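Local coordinates for protein angiotensin-converting enzyme (Anopheles gambiae, PDB 6S1Y) that is a zinc metallopeptidase of the angiotensin-converting enzyme family that probably trims short peptides, most likely by releasing dipeptides from their C-terminal ends, at residues Q17-I22 and E68-F73; L93-L98 and E176-A181; T241-M246 and V594-S599; K288-G293 and Q343-N348. One frame throughout, in Å; residues are numbered along the deposited sequence.

In the fold
The four contacts are spread over one largely helical chain. Contact 1 joins the first two long helices, 12-42 and 46-70, near the edge of the molecule. Contact 2 follows in sequence, its centre about 23 Å away, and sets the loop after helix 81-90 against helix 168-184. Contact 3 lies across the molecule from contact 1, centres about 56 Å apart, and brings the region of strand 244-245 to the C-terminal tail. Along the chain, the loop it closes encloses contact 4, where helix 286-299 meets the lead-in to helix 349-368, the helix that supplies two zinc-binding histidines. None of the four touches another, and only contact 4 involves the lead-in to the zinc-binding helix.

Contact 1. Residues Q17-I22 and E68-F73; sequences QIVEWI and EELQQF
I18 meets F73 at the ring's outer end: the CD1 of I18 comes within 3.5 Å of the CZ of F73. Its other branch takes part too, CG2 lying 3.7 Å from the same CZ, and the approach is oblique to the ring. In I18, CG2 stands anti to the backbone N and CG1 anti to the carbonyl carbon; beyond CG1 the chain runs on extended (chi2 179°) to CD1, the atom that touches. F73 closes a type I beta turn that begins at L70, and its CB points toward helix 12-42.

Deeper in, L70 is the common partner of two residues. The CG1 of V19 sits 3.9 Å from the CD2 of L70, with the two side chains at about a right angle. The CD1 of I22 reaches that same CD2 at 3.8 Å, but here the side chains slide past each other in opposite directions. I22 gets there with its chain stretched, CD1 anti to CA (chi2 178°).

E69 borders this patch. Its carboxylate OE2 lies 3.8 Å from the CD1 of I22, a van der Waals touch, while OE1 is held in a salt bridge by R25.

The two helices form an antiparallel hairpin, and helix 81-90 packs against it, with R86 and I87 on V19 and L90 on L70. No hydrogen bond crosses between 17-22 and 68-73, so their association depends on fitted methyl groups and one ring, and the E69-R25 salt bridge probably offsets the carboxylate's charge beside these methyls.

Contact 2. Residues L93-L98 and E176-A181; sequences LGYAAL and ELNRQA
Y95 and N178 share the one hydrogen bond of this contact: the ND2 of N178 donates to the OH of Y95 at 2.9 Å. The bond is moderately bent, 149° at the hydrogen, and the phenol oxygen lies close to the plane of the amide. N178 approaches the ring at its edge, with ring and amide planes 80° apart. CG of N178 is anti to its backbone N (chi1 167°), and the end of the side chain comes nearer to the tyrosine than its CB direction suggests. D491 OD2 bonds to the same hydroxyl, so two groups hold it.

The dense part is centred on A181. Its CB has the CD1 of Y95 at 3.9 Å and the CG of L98 also at 3.9 Å. L98 presses further into the helix surface, its CD2 3.7 Å from the backbone N of A181.

Residues 95-97 form a short 3-10 turn in the loop between helix 81-90 and helix 100-119, and it is this turn that delivers Y95 and L98 to helix 168-184. Both side chains also touch L106 of helix 100-119, which makes the site a three-way junction.

Toward solvent the fit thins out. Q180 gives its CB, 3.7 Å from the CD2 of L98, but its chain bends at chi2 and the amide end leads away. A97 and L98 also touch R184, further along helix 168-184.

Contact 3. Residues T241-M246 and V594-S599; sequences TGPIPM and VGWTDS
P243 lies against the chain of 594-599 and has more surface buried there than any other residue of the contact. Its CD and CG each come 3.6 Å from the carbonyl oxygen of T597, so two ring carbons rest on that one oxygen. Further along, the CG of P243 is 3.9 Å from the CB of S599. W596 touches the proline less closely, with its CD1 4.4 Å from CG of P243.

T241 contributes through its carbonyl. T597 N donates to T241 O over 3.3 Å, at 149° and with the donor tilted somewhat from the carbonyl plane. The same oxygen receives a CA-H contact from W596, whose CA is 3.2 Å away.

W596 turns its CB toward the opposite segment, and W596 CB rests 3.9 Å from G242 C. Its CG occupies the crowded position between backbone N and carbonyl carbon (chi1 54°), and the indole leads away, meeting the ring of H222 instead.

This is where a loop of the C-terminal tail is pinned on the approach to strand 244-245, which pairs in parallel with strand 469-470. R226 of helix 203-233 bonds to both G242 O and G595 O, joining the segments from one helix. S599 reaches E470 through OG and S464 of helix 455-467 through its backbone N, so the tail is wedged among two helices and that small sheet.

Contact 4. Residues K288-G293 and Q343-N348; sequences KMFQMG and QCTRVN
T345 OG1 has two kinds of neighbour: it is hydrogen-bonded to L315 O, and the ring of F290 comes at it with its edge. The CE1 of F290 lies 3.5 Å from this oxygen, which is close to the ring plane. Q343 is a second neighbour of the ring, its OE1 3.6 Å from the CZ of F290, with amide and ring planes 69° apart. That buried OE1 has no hydrogen-bonding partner in the model, whereas NE2 of the same amide is bound by E351 OE2.

The loop 343-348 leads into helix 349-368, which carries the HExxH zinc motif: N348 is its N-cap, with OD1 accepting from E351 N, and Q343 touches E358. Just after Q343, a disulfide ties C344 to C326.

M289 fills the other half of the contact. Its chain bends at the end, CE turned to one side of the CG-SD bond (chi3 74°), which brings CE 3.4 Å from R346 O. M289 and T345 meet tip to tip, CE of M289 being 3.9 Å from CG2 of T345. The sulfur lies beside V347, SD 4.3 Å from its CG2, and M279 of helix 276-281 also packs on M289.

Contact 1. Residues Q17-I22 and E68-F73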
loop_
_atom_site.group_PDB
_atom_site.type_symbol
_atom_site.label_atom_id
_atom_site.label_comp_id
_atom_site.label_asym_id
_atom_site.label_seq_id
_atom_site.Cartn_x
_atom_site.Cartn_y
_atom_site.Cartn_z
ATOM N N GLN A 17 -14.575 32.445 -11.702
ATOM C CA GLN A 17 -13.942 32.521 -13.013
ATOM C C GLN A 17 -12.431 32.648 -12.894
ATOM O O GLN A 17 -11.703 32.189 -13.778
ATOM C CB GLN A 17 -14.495 33.708 -13.797
ATOM C CG GLN A 17 -16.006 33.744 -13.863
ATOM C CD GLN A 17 -16.529 34.167 -15.229
ATOM O OE1 GLN A 17 -15.772 34.618 -16.093
ATOM N NE2 GLN A 17 -17.832 34.015 -15.428
ATOM N N ILE A 18 -11.944 33.278 -11.822
ATOM C CA ILE A 18 -10.507 33.438 -11.636
ATOM C C ILE A 18 -9.865 32.095 -11.311
ATOM O O ILE A 18 -8.865 31.701 -11.926
ATOM C CB ILE A 18 -10.215 34.468 -10.531
ATOM C CG1 ILE A 18 -10.958 35.775 -10.804
ATOM C CG2 ILE A 18 -8.722 34.715 -10.424
ATOM C CD1 ILE A 18 -10.736 36.835 -9.734
ATOM N N VAL A 19 -10.417 31.378 -10.326
ATOM C CA VAL A 19 -9.855 30.083 -9.962
ATOM C C VAL A 19 -9.968 29.125 -11.138
ATOM O O VAL A 19 -9.105 28.267 -11.334
ATOM C CB VAL A 19 -10.535 29.511 -8.701
ATOM C CG1 VAL A 19 -10.573 30.546 -7.577
ATOM C CG2 VAL A 19 -11.928 29.011 -9.024
ATOM N N GLU A 20 -11.022 29.261 -11.946
ATOM C CA GLU A 20 -11.170 28.400 -13.114
ATOM C C GLU A 20 -10.014 28.591 -14.089
ATOM O O GLU A 20 -9.537 27.625 -14.690
ATOM C CB GLU A 20 -12.506 28.674 -13.797
ATOM C CG GLU A 20 -13.169 27.443 -14.392
ATOM C CD GLU A 20 -14.657 27.650 -14.647
ATOM O OE1 GLU A 20 -15.147 27.239 -15.722
ATOM O OE2 GLU A 20 -15.334 28.230 -13.768
ATOM N N TRP A 21 -9.543 29.829 -14.257
ATOM C CA TRP A 21 -8.355 30.056 -15.075
ATOM C C TRP A 21 -7.107 29.548 -14.364
ATOM O O TRP A 21 -6.192 29.013 -15.002
ATOM C CB TRP A 21 -8.214 31.544 -15.416
ATOM C CG TRP A 21 -6.851 31.935 -15.949
ATOM C CD1 TRP A 21 -6.031 32.922 -15.469
ATOM C CD2 TRP A 21 -6.151 31.339 -17.052
ATOM N NE1 TRP A 21 -4.872 32.979 -16.208
ATOM C CE2 TRP A 21 -4.920 32.016 -17.183
ATOM C CE3 TRP A 21 -6.446 30.296 -17.939
ATOM C CZ2 TRP A 21 -3.986 31.687 -18.169
ATOM C CZ3 TRP A 21 -5.519 29.970 -18.916
ATOM C CH2 TRP A 21 -4.304 30.665 -19.023
ATOM N N ILE A 22 -7.054 29.710 -13.041
ATOM C CA ILE A 22 -5.938 29.174 -12.270
ATOM C C ILE A 22 -5.919 27.652 -12.359
ATOM O O ILE A 22 -4.863 27.043 -12.561
ATOM C CB ILE A 22 -6.017 29.664 -10.812
ATOM C CG1 ILE A 22 -5.873 31.192 -10.760
ATOM C CG2 ILE A 22 -4.942 28.997 -9.976
ATOM C CD1 ILE A 22 -5.976 31.791 -9.366
ATOM N N GLU A 68 -0.142 32.744 -3.989
ATOM C CA GLU A 68 -0.222 34.179 -3.742
ATOM C C GLU A 68 -1.443 34.787 -4.427
ATOM O O GLU A 68 -2.210 35.529 -3.807
ATOM C CB GLU A 68 1.054 34.860 -4.218
ATOM C CG GLU A 68 1.134 36.318 -3.828
ATOM C CD GLU A 68 2.413 36.967 -4.309
ATOM O OE1 GLU A 68 2.336 37.891 -5.151
ATOM O OE2 GLU A 68 3.496 36.535 -3.853
ATOM N N GLU A 69 -1.645 34.471 -5.709
ATOM C CA GLU A 69 -2.801 35.001 -6.419
ATOM C C GLU A 69 -4.097 34.741 -5.666
ATOM O O GLU A 69 -5.054 35.511 -5.794
ATOM C CB GLU A 69 -2.888 34.392 -7.821
ATOM C CG GLU A 69 -1.875 34.945 -8.803
ATOM C CD GLU A 69 -2.001 34.309 -10.180
ATOM O OE1 GLU A 69 -0.954 34.069 -10.836
ATOM O OE2 GLU A 69 -3.151 34.038 -10.596
ATOM N N LEU A 70 -4.153 33.673 -4.878
ATOM C CA LEU A 70 -5.384 33.297 -4.203
ATOM C C LEU A 70 -5.555 33.960 -2.845
ATOM O O LEU A 70 -6.661 33.928 -2.294
ATOM C CB LEU A 70 -5.445 31.781 -4.041
ATOM C CG LEU A 70 -5.682 31.042 -5.353
ATOM C CD1 LEU A 70 -5.358 29.571 -5.190
ATOM C CD2 LEU A 70 -7.116 31.238 -5.823
ATOM N N GLN A 71 -4.498 34.558 -2.293
ATOM C CA GLN A 71 -4.618 35.296 -1.040
ATOM C C GLN A 71 -5.360 36.613 -1.207
ATOM O O GLN A 71 -5.533 37.337 -0.221
ATOM C CB GLN A 71 -3.228 35.554 -0.453
ATOM C CG GLN A 71 -2.736 34.445 0.458
ATOM C CD GLN A 71 -1.224 34.439 0.622
ATOM O OE1 GLN A 71 -0.484 34.684 -0.334
ATOM N NE2 GLN A 71 -0.757 34.147 1.837
ATOM N N GLN A 72 -5.798 36.934 -2.421
ATOM C CA GLN A 72 -6.543 38.150 -2.699
ATOM C C GLN A 72 -8.052 37.963 -2.575
ATOM O O GLN A 72 -8.805 38.868 -2.945
ATOM C CB GLN A 72 -6.195 38.662 -4.100
ATOM C CG GLN A 72 -4.886 39.441 -4.158
ATOM C CD GLN A 72 -3.827 38.778 -5.020
ATOM O OE1 GLN A 72 -4.088 38.390 -6.164
ATOM N NE2 GLN A 72 -2.618 38.650 -4.476
ATOM N N PHE A 73 -8.509 36.818 -2.079
ATOM C CA PHE A 73 -9.927 36.567 -1.852
ATOM C C PHE A 73 -10.127 36.248 -0.375
ATOM O O PHE A 73 -9.324 35.527 0.226
ATOM C CB PHE A 73 -10.442 35.425 -2.741
ATOM C CG PHE A 73 -9.979 35.512 -4.175
ATOM C CD1 PHE A 73 -9.844 36.742 -4.806
ATOM C CD2 PHE A 73 -9.660 34.362 -4.886
ATOM C CE1 PHE A 73 -9.402 36.825 -6.117
ATOM C CE2 PHE A 73 -9.221 34.435 -6.206
ATOM C CZ PHE A 73 -9.093 35.668 -6.820
#

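Contact 2. Residues L93-L98 and E176-A181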
loop_
_atom_site.group_PDB
_atom_site.type_symbol
_atom_site.label_atom_id
_atom_site.label_comp_id
_atom_site.label_asym_id
_atom_site.label_seq_id
_atom_site.Cartn_x
_atom_site.Cartn_y
_atom_site.Cartn_z
ATOM N N LEU A 93 0.734 24.145 -0.642
ATOM C CA LEU A 93 1.985 24.084 -1.387
ATOM C C LEU A 93 2.777 22.811 -1.126
ATOM O O LEU A 93 3.408 22.280 -2.048
ATOM C CB LEU A 93 2.868 25.286 -1.036
ATOM C CG LEU A 93 2.364 26.682 -1.397
ATOM C CD1 LEU A 93 3.377 27.711 -0.942
ATOM C CD2 LEU A 93 2.131 26.789 -2.879
ATOM N N GLY A 94 2.781 22.329 0.123
ATOM C CA GLY A 94 3.657 21.224 0.471
ATOM C C GLY A 94 5.104 21.597 0.224
ATOM O O GLY A 94 5.572 22.686 0.594
ATOM N N TYR A 95 5.825 20.690 -0.436
ATOM C CA TYR A 95 7.247 20.905 -0.676
ATOM C C TYR A 95 7.495 22.160 -1.501
ATOM O O TYR A 95 8.553 22.795 -1.375
ATOM C CB TYR A 95 7.855 19.696 -1.386
ATOM C CG TYR A 95 7.991 18.452 -0.522
ATOM C CD1 TYR A 95 7.728 18.494 0.840
ATOM C CD2 TYR A 95 8.382 17.238 -1.079
ATOM C CE1 TYR A 95 7.844 17.378 1.616
ATOM C CE2 TYR A 95 8.508 16.101 -0.303
ATOM C CZ TYR A 95 8.242 16.178 1.047
ATOM O OH TYR A 95 8.360 15.050 1.845
ATOM N N ALA A 96 6.542 22.532 -2.355
ATOM C CA ALA A 96 6.727 23.711 -3.189
ATOM C C ALA A 96 6.881 24.978 -2.362
ATOM O O ALA A 96 7.268 26.000 -2.915
ATOM C CB ALA A 96 5.558 23.857 -4.171
ATOM N N ALA A 97 6.613 24.938 -1.054
ATOM C CA ALA A 97 6.833 26.115 -0.224
ATOM C C ALA A 97 8.303 26.474 -0.081
ATOM O O ALA A 97 8.606 27.574 0.384
ATOM C CB ALA A 97 6.228 25.915 1.166
ATOM N N LEU A 98 9.213 25.602 -0.467
ATOM C CA LEU A 98 10.619 25.882 -0.217
ATOM C C LEU A 98 11.211 26.763 -1.316
ATOM O O LEU A 98 10.779 26.706 -2.469
ATOM C CB LEU A 98 11.420 24.585 -0.138
ATOM C CG LEU A 98 11.126 23.606 0.994
ATOM C CD1 LEU A 98 11.616 22.220 0.575
ATOM C CD2 LEU A 98 11.780 24.028 2.308
ATOM N N GLU A 176 15.570 16.636 7.000
ATOM C CA GLU A 176 15.766 18.027 7.413
ATOM C C GLU A 176 14.943 18.976 6.557
ATOM O O GLU A 176 14.325 19.907 7.080
ATOM C CB GLU A 176 17.251 18.404 7.355
ATOM C CG GLU A 176 18.003 17.992 8.608
ATOM C CD GLU A 176 19.484 17.690 8.379
ATOM O OE1 GLU A 176 20.147 17.256 9.351
ATOM O OE2 GLU A 176 19.980 17.880 7.246
ATOM N N LEU A 177 14.905 18.745 5.240
ATOM C CA LEU A 177 14.171 19.637 4.356
ATOM C C LEU A 177 12.688 19.323 4.318
ATOM O O LEU A 177 11.879 20.209 4.014
ATOM C CB LEU A 177 14.757 19.568 2.950
ATOM C CG LEU A 177 16.167 20.157 2.847
ATOM C CD1 LEU A 177 16.825 19.778 1.537
ATOM C CD2 LEU A 177 16.122 21.678 3.015
ATOM N N ASN A 178 12.308 18.073 4.582
ATOM C CA ASN A 178 10.895 17.767 4.794
ATOM C C ASN A 178 10.377 18.568 5.977
ATOM O O ASN A 178 9.240 19.051 5.964
ATOM C CB ASN A 178 10.695 16.258 5.018
ATOM C CG ASN A 178 9.284 15.914 5.558
ATOM O OD1 ASN A 178 8.962 16.201 6.704
ATOM N ND2 ASN A 178 8.456 15.299 4.722
ATOM N N ARG A 179 11.220 18.745 6.995
ATOM C CA ARG A 179 10.844 19.554 8.146
ATOM C C ARG A 179 10.741 21.029 7.778
ATOM O O ARG A 179 9.761 21.695 8.129
ATOM C CB ARG A 179 11.852 19.354 9.272
ATOM C CG ARG A 179 11.410 19.951 10.575
ATOM C CD ARG A 179 12.429 19.705 11.665
ATOM N NE ARG A 179 12.105 20.530 12.822
ATOM C CZ ARG A 179 12.625 21.734 13.055
ATOM N NH1 ARG A 179 13.519 22.263 12.221
ATOM N NH2 ARG A 179 12.255 22.411 14.137
ATOM N N GLN A 180 11.742 21.556 7.068
ATOM C CA GLN A 180 11.688 22.957 6.645
ATOM C C GLN A 180 10.414 23.250 5.869
ATOM O O GLN A 180 9.825 24.328 6.009
ATOM C CB GLN A 180 12.912 23.305 5.799
ATOM C CG GLN A 180 14.169 23.513 6.607
ATOM C CD GLN A 180 13.979 24.603 7.655
ATOM O OE1 GLN A 180 14.212 24.380 8.840
ATOM N NE2 GLN A 180 13.525 25.782 7.217
ATOM N N ALA A 181 9.963 22.302 5.047
ATOM C CA ALA A 181 8.763 22.553 4.257
ATOM C C ALA A 181 7.520 22.562 5.133
ATOM O O ALA A 181 6.580 23.326 4.884
ATOM C CB ALA A 181 8.639 21.510 3.155
#

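Contact 3. Residues T241-M246 and V594-S599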
loop_
_atom_site.group_PDB
_atom_site.type_symbol
_atom_site.label_atom_id
_atom_site.label_comp_id
_atom_site.label_asym_id
_atom_site.label_seq_id
_atom_site.Cartn_x
_atom_site.Cartn_y
_atom_site.Cartn_z
ATOM N N THR A 241 9.376 -18.690 22.057
ATOM C CA THR A 241 8.912 -17.572 22.867
ATOM C C THR A 241 9.359 -16.220 22.370
ATOM O O THR A 241 8.811 -15.205 22.829
ATOM C CB THR A 241 9.423 -17.699 24.312
ATOM O OG1 THR A 241 10.850 -17.771 24.273
ATOM C CG2 THR A 241 8.843 -18.922 25.010
ATOM N N GLY A 242 10.365 -16.156 21.508
ATOM C CA GLY A 242 10.850 -14.896 21.009
ATOM C C GLY A 242 10.164 -14.495 19.721
ATOM O O GLY A 242 9.311 -15.203 19.189
ATOM N N PRO A 243 10.542 -13.342 19.191
ATOM C CA PRO A 243 9.982 -12.901 17.908
ATOM C C PRO A 243 10.362 -13.859 16.791
ATOM O O PRO A 243 11.365 -14.575 16.875
ATOM C CB PRO A 243 10.610 -11.515 17.694
ATOM C CG PRO A 243 11.128 -11.094 19.033
ATOM C CD PRO A 243 11.511 -12.382 19.748
ATOM N N ILE A 244 9.555 -13.869 15.730
ATOM C CA ILE A 244 9.787 -14.772 14.595
ATOM C C ILE A 244 10.931 -14.214 13.749
ATOM O O ILE A 244 10.878 -13.036 13.369
ATOM C CB ILE A 244 8.527 -14.916 13.749
ATOM C CG1 ILE A 244 7.382 -15.494 14.560
ATOM C CG2 ILE A 244 8.812 -15.769 12.531
ATOM C CD1 ILE A 244 6.052 -15.368 13.852
ATOM N N PRO A 245 11.958 -15.022 13.425
ATOM C CA PRO A 245 12.941 -14.600 12.403
ATOM C C PRO A 245 12.243 -14.215 11.111
ATOM O O PRO A 245 11.641 -15.073 10.474
ATOM C CB PRO A 245 13.825 -15.841 12.205
ATOM C CG PRO A 245 13.626 -16.670 13.468
ATOM C CD PRO A 245 12.233 -16.374 13.953
ATOM N N MET A 246 12.317 -12.952 10.700
ATOM C CA MET A 246 11.453 -12.466 9.642
ATOM C C MET A 246 11.786 -13.046 8.271
ATOM O O MET A 246 10.925 -13.008 7.393
ATOM C CB MET A 246 11.505 -10.931 9.598
ATOM C CG MET A 246 12.820 -10.376 9.183
ATOM S SD MET A 246 12.948 -8.623 9.560
ATOM C CE MET A 246 11.787 -7.958 8.336
ATOM N N VAL A 594 1.726 -17.689 23.376
ATOM C CA VAL A 594 1.242 -16.450 22.780
ATOM C C VAL A 594 2.064 -15.278 23.312
ATOM O O VAL A 594 2.395 -15.233 24.504
ATOM C CB VAL A 594 -0.258 -16.277 23.082
ATOM C CG1 VAL A 594 -0.810 -15.060 22.382
ATOM C CG2 VAL A 594 -1.017 -17.546 22.675
ATOM N N GLY A 595 2.354 -14.308 22.432
ATOM C CA GLY A 595 3.186 -13.182 22.772
ATOM C C GLY A 595 4.672 -13.502 22.656
ATOM O O GLY A 595 5.077 -14.602 22.299
ATOM N N TRP A 596 5.496 -12.508 22.997
ATOM C CA TRP A 596 6.925 -12.650 22.789
ATOM C C TRP A 596 7.735 -11.693 23.665
ATOM O O TRP A 596 7.368 -10.540 23.884
ATOM C CB TRP A 596 7.275 -12.394 21.310
ATOM C CG TRP A 596 6.744 -11.062 20.821
ATOM C CD1 TRP A 596 7.370 -9.851 20.896
ATOM C CD2 TRP A 596 5.494 -10.822 20.186
ATOM N NE1 TRP A 596 6.583 -8.865 20.332
ATOM C CE2 TRP A 596 5.421 -9.444 19.904
ATOM C CE3 TRP A 596 4.433 -11.642 19.803
ATOM C CZ2 TRP A 596 4.329 -8.872 19.291
ATOM C CZ3 TRP A 596 3.345 -11.065 19.197
ATOM C CH2 TRP A 596 3.304 -9.689 18.948
ATOM N N THR A 597 8.896 -12.162 24.084
ATOM C CA THR A 597 9.889 -11.266 24.646
ATOM C C THR A 597 10.348 -10.260 23.592
ATOM O O THR A 597 10.132 -10.432 22.402
ATOM C CB THR A 597 11.044 -12.107 25.183
ATOM O OG1 THR A 597 11.551 -12.955 24.153
ATOM C CG2 THR A 597 10.531 -13.001 26.290
ATOM N N ASP A 598 10.969 -9.168 24.064
ATOM C CA ASP A 598 11.530 -8.167 23.162
ATOM C C ASP A 598 12.697 -8.737 22.377
ATOM O O ASP A 598 13.501 -9.504 22.912
ATOM C CB ASP A 598 12.062 -6.943 23.925
ATOM C CG ASP A 598 10.991 -6.190 24.710
ATOM O OD1 ASP A 598 9.797 -6.586 24.699
ATOM O OD2 ASP A 598 11.377 -5.181 25.354
ATOM N N SER A 599 12.833 -8.319 21.123
ATOM C CA SER A 599 13.962 -8.754 20.312
ATOM C C SER A 599 15.286 -8.250 20.880
ATOM O O SER A 599 15.385 -7.127 21.365
ATOM C CB SER A 599 13.812 -8.260 18.879
ATOM O OG SER A 599 14.921 -8.692 18.108
#

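Contact 4. Residues K288-G293 and Q343-N348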
loop_
_atom_site.group_PDB
_atom_site.type_symbol
_atom_site.label_atom_id
_atom_site.label_comp_id
_atom_site.label_asym_id
_atom_site.label_seq_id
_atom_site.Cartn_x
_atom_site.Cartn_y
_atom_site.Cartn_z
ATOM N N LYS A 288 -3.626 -11.060 -20.067
ATOM C CA LYS A 288 -4.834 -11.766 -19.649
ATOM C C LYS A 288 -5.229 -11.351 -18.233
ATOM O O LYS A 288 -6.411 -11.143 -17.946
ATOM C CB LYS A 288 -4.607 -13.275 -19.752
ATOM C CG LYS A 288 -5.759 -14.157 -19.274
ATOM C CD LYS A 288 -7.032 -13.984 -20.089
ATOM C CE LYS A 288 -8.024 -15.132 -19.823
ATOM N NZ LYS A 288 -9.434 -14.775 -20.214
ATOM N N MET A 289 -4.241 -11.171 -17.344
ATOM C CA MET A 289 -4.559 -10.844 -15.951
ATOM C C MET A 289 -5.223 -9.478 -15.847
ATOM O O MET A 289 -6.213 -9.319 -15.121
ATOM C CB MET A 289 -3.290 -10.893 -15.089
ATOM C CG MET A 289 -2.761 -12.291 -14.862
ATOM S SD MET A 289 -1.017 -12.334 -14.404
ATOM C CE MET A 289 -1.095 -11.739 -12.699
ATOM N N PHE A 290 -4.706 -8.487 -16.578
ATOM C CA PHE A 290 -5.340 -7.168 -16.567
ATOM C C PHE A 290 -6.694 -7.183 -17.269
ATOM O O PHE A 290 -7.616 -6.465 -16.861
ATOM C CB PHE A 290 -4.404 -6.148 -17.214
ATOM C CG PHE A 290 -3.250 -5.747 -16.333
ATOM C CD1 PHE A 290 -2.079 -6.473 -16.336
ATOM C CD2 PHE A 290 -3.345 -4.651 -15.501
ATOM C CE1 PHE A 290 -1.020 -6.121 -15.522
ATOM C CE2 PHE A 290 -2.302 -4.292 -14.687
ATOM C CZ PHE A 290 -1.124 -5.029 -14.702
ATOM N N GLN A 291 -6.842 -8.000 -18.308
ATOM C CA GLN A 291 -8.135 -8.133 -18.968
ATOM C C GLN A 291 -9.187 -8.626 -17.992
ATOM O O GLN A 291 -10.305 -8.108 -17.957
ATOM C CB GLN A 291 -8.007 -9.082 -20.159
ATOM C CG GLN A 291 -7.432 -8.418 -21.401
ATOM C CD GLN A 291 -7.046 -9.401 -22.500
ATOM O OE1 GLN A 291 -6.695 -10.558 -22.239
ATOM N NE2 GLN A 291 -7.097 -8.931 -23.745
ATOM N N MET A 292 -8.835 -9.588 -17.143
ATOM C CA MET A 292 -9.811 -10.070 -16.168
ATOM C C MET A 292 -10.138 -9.028 -15.108
ATOM O O MET A 292 -11.282 -8.963 -14.649
ATOM C CB MET A 292 -9.306 -11.347 -15.532
ATOM C CG MET A 292 -9.410 -12.497 -16.514
ATOM S SD MET A 292 -8.679 -13.983 -15.849
ATOM C CE MET A 292 -9.891 -14.348 -14.575
ATOM N N GLY A 293 -9.182 -8.182 -14.724
ATOM C CA GLY A 293 -9.510 -7.111 -13.798
ATOM C C GLY A 293 -10.372 -6.041 -14.446
ATOM O O GLY A 293 -11.243 -5.454 -13.795
ATOM N N GLN A 343 3.990 -2.044 -14.062
ATOM C CA GLN A 343 4.063 -3.201 -13.190
ATOM C C GLN A 343 4.916 -4.267 -13.848
ATOM O O GLN A 343 4.705 -4.605 -15.021
ATOM C CB GLN A 343 2.666 -3.760 -12.884
ATOM C CG GLN A 343 2.678 -4.890 -11.856
ATOM C CD GLN A 343 1.287 -5.280 -11.383
ATOM O OE1 GLN A 343 0.335 -4.510 -11.487
ATOM N NE2 GLN A 343 1.169 -6.495 -10.848
ATOM N N CYS A 344 5.874 -4.796 -13.093
ATOM C CA CYS A 344 6.711 -5.890 -13.582
ATOM C C CYS A 344 6.024 -7.214 -13.242
ATOM O O CYS A 344 6.523 -8.071 -12.524
ATOM C CB CYS A 344 8.126 -5.765 -13.030
ATOM S SG CYS A 344 8.910 -4.167 -13.551
ATOM N N THR A 345 4.842 -7.355 -13.843
ATOM C CA THR A 345 3.927 -8.453 -13.574
ATOM C C THR A 345 4.537 -9.827 -13.802
ATOM O O THR A 345 5.216 -10.079 -14.801
ATOM C CB THR A 345 2.691 -8.305 -14.470
ATOM O OG1 THR A 345 2.248 -6.940 -14.450
ATOM C CG2 THR A 345 1.554 -9.201 -13.979
ATOM N N ARG A 346 4.238 -10.737 -12.880
ATOM C CA ARG A 346 4.549 -12.156 -12.999
ATOM C C ARG A 346 3.259 -12.951 -12.846
ATOM O O ARG A 346 2.256 -12.448 -12.347
ATOM C CB ARG A 346 5.577 -12.576 -11.952
ATOM C CG ARG A 346 6.882 -11.777 -12.073
ATOM C CD ARG A 346 7.749 -12.341 -13.175
ATOM N NE ARG A 346 8.383 -13.576 -12.724
ATOM C CZ ARG A 346 9.175 -14.340 -13.472
ATOM N NH1 ARG A 346 9.427 -14.008 -14.726
ATOM N NH2 ARG A 346 9.696 -15.448 -12.959
ATOM N N VAL A 347 3.272 -14.192 -13.319
ATOM C CA VAL A 347 2.052 -14.993 -13.407
ATOM C C VAL A 347 1.979 -15.815 -12.121
ATOM O O VAL A 347 2.500 -16.936 -12.039
ATOM C CB VAL A 347 2.026 -15.874 -14.658
ATOM C CG1 VAL A 347 0.787 -16.759 -14.651
ATOM C CG2 VAL A 347 2.027 -15.028 -15.936
ATOM N N ASN A 348 1.331 -15.243 -11.103
ATOM C CA ASN A 348 1.000 -15.968 -9.881
ATOM C C ASN A 348 -0.150 -15.243 -9.196
ATOM O O ASN A 348 -0.540 -14.137 -9.585
ATOM C CB ASN A 348 2.214 -16.109 -8.946
ATOM C CG ASN A 348 2.785 -14.767 -8.523
ATOM O OD1 ASN A 348 2.121 -13.983 -7.844
ATOM N ND2 ASN A 348 4.013 -14.496 -8.924
#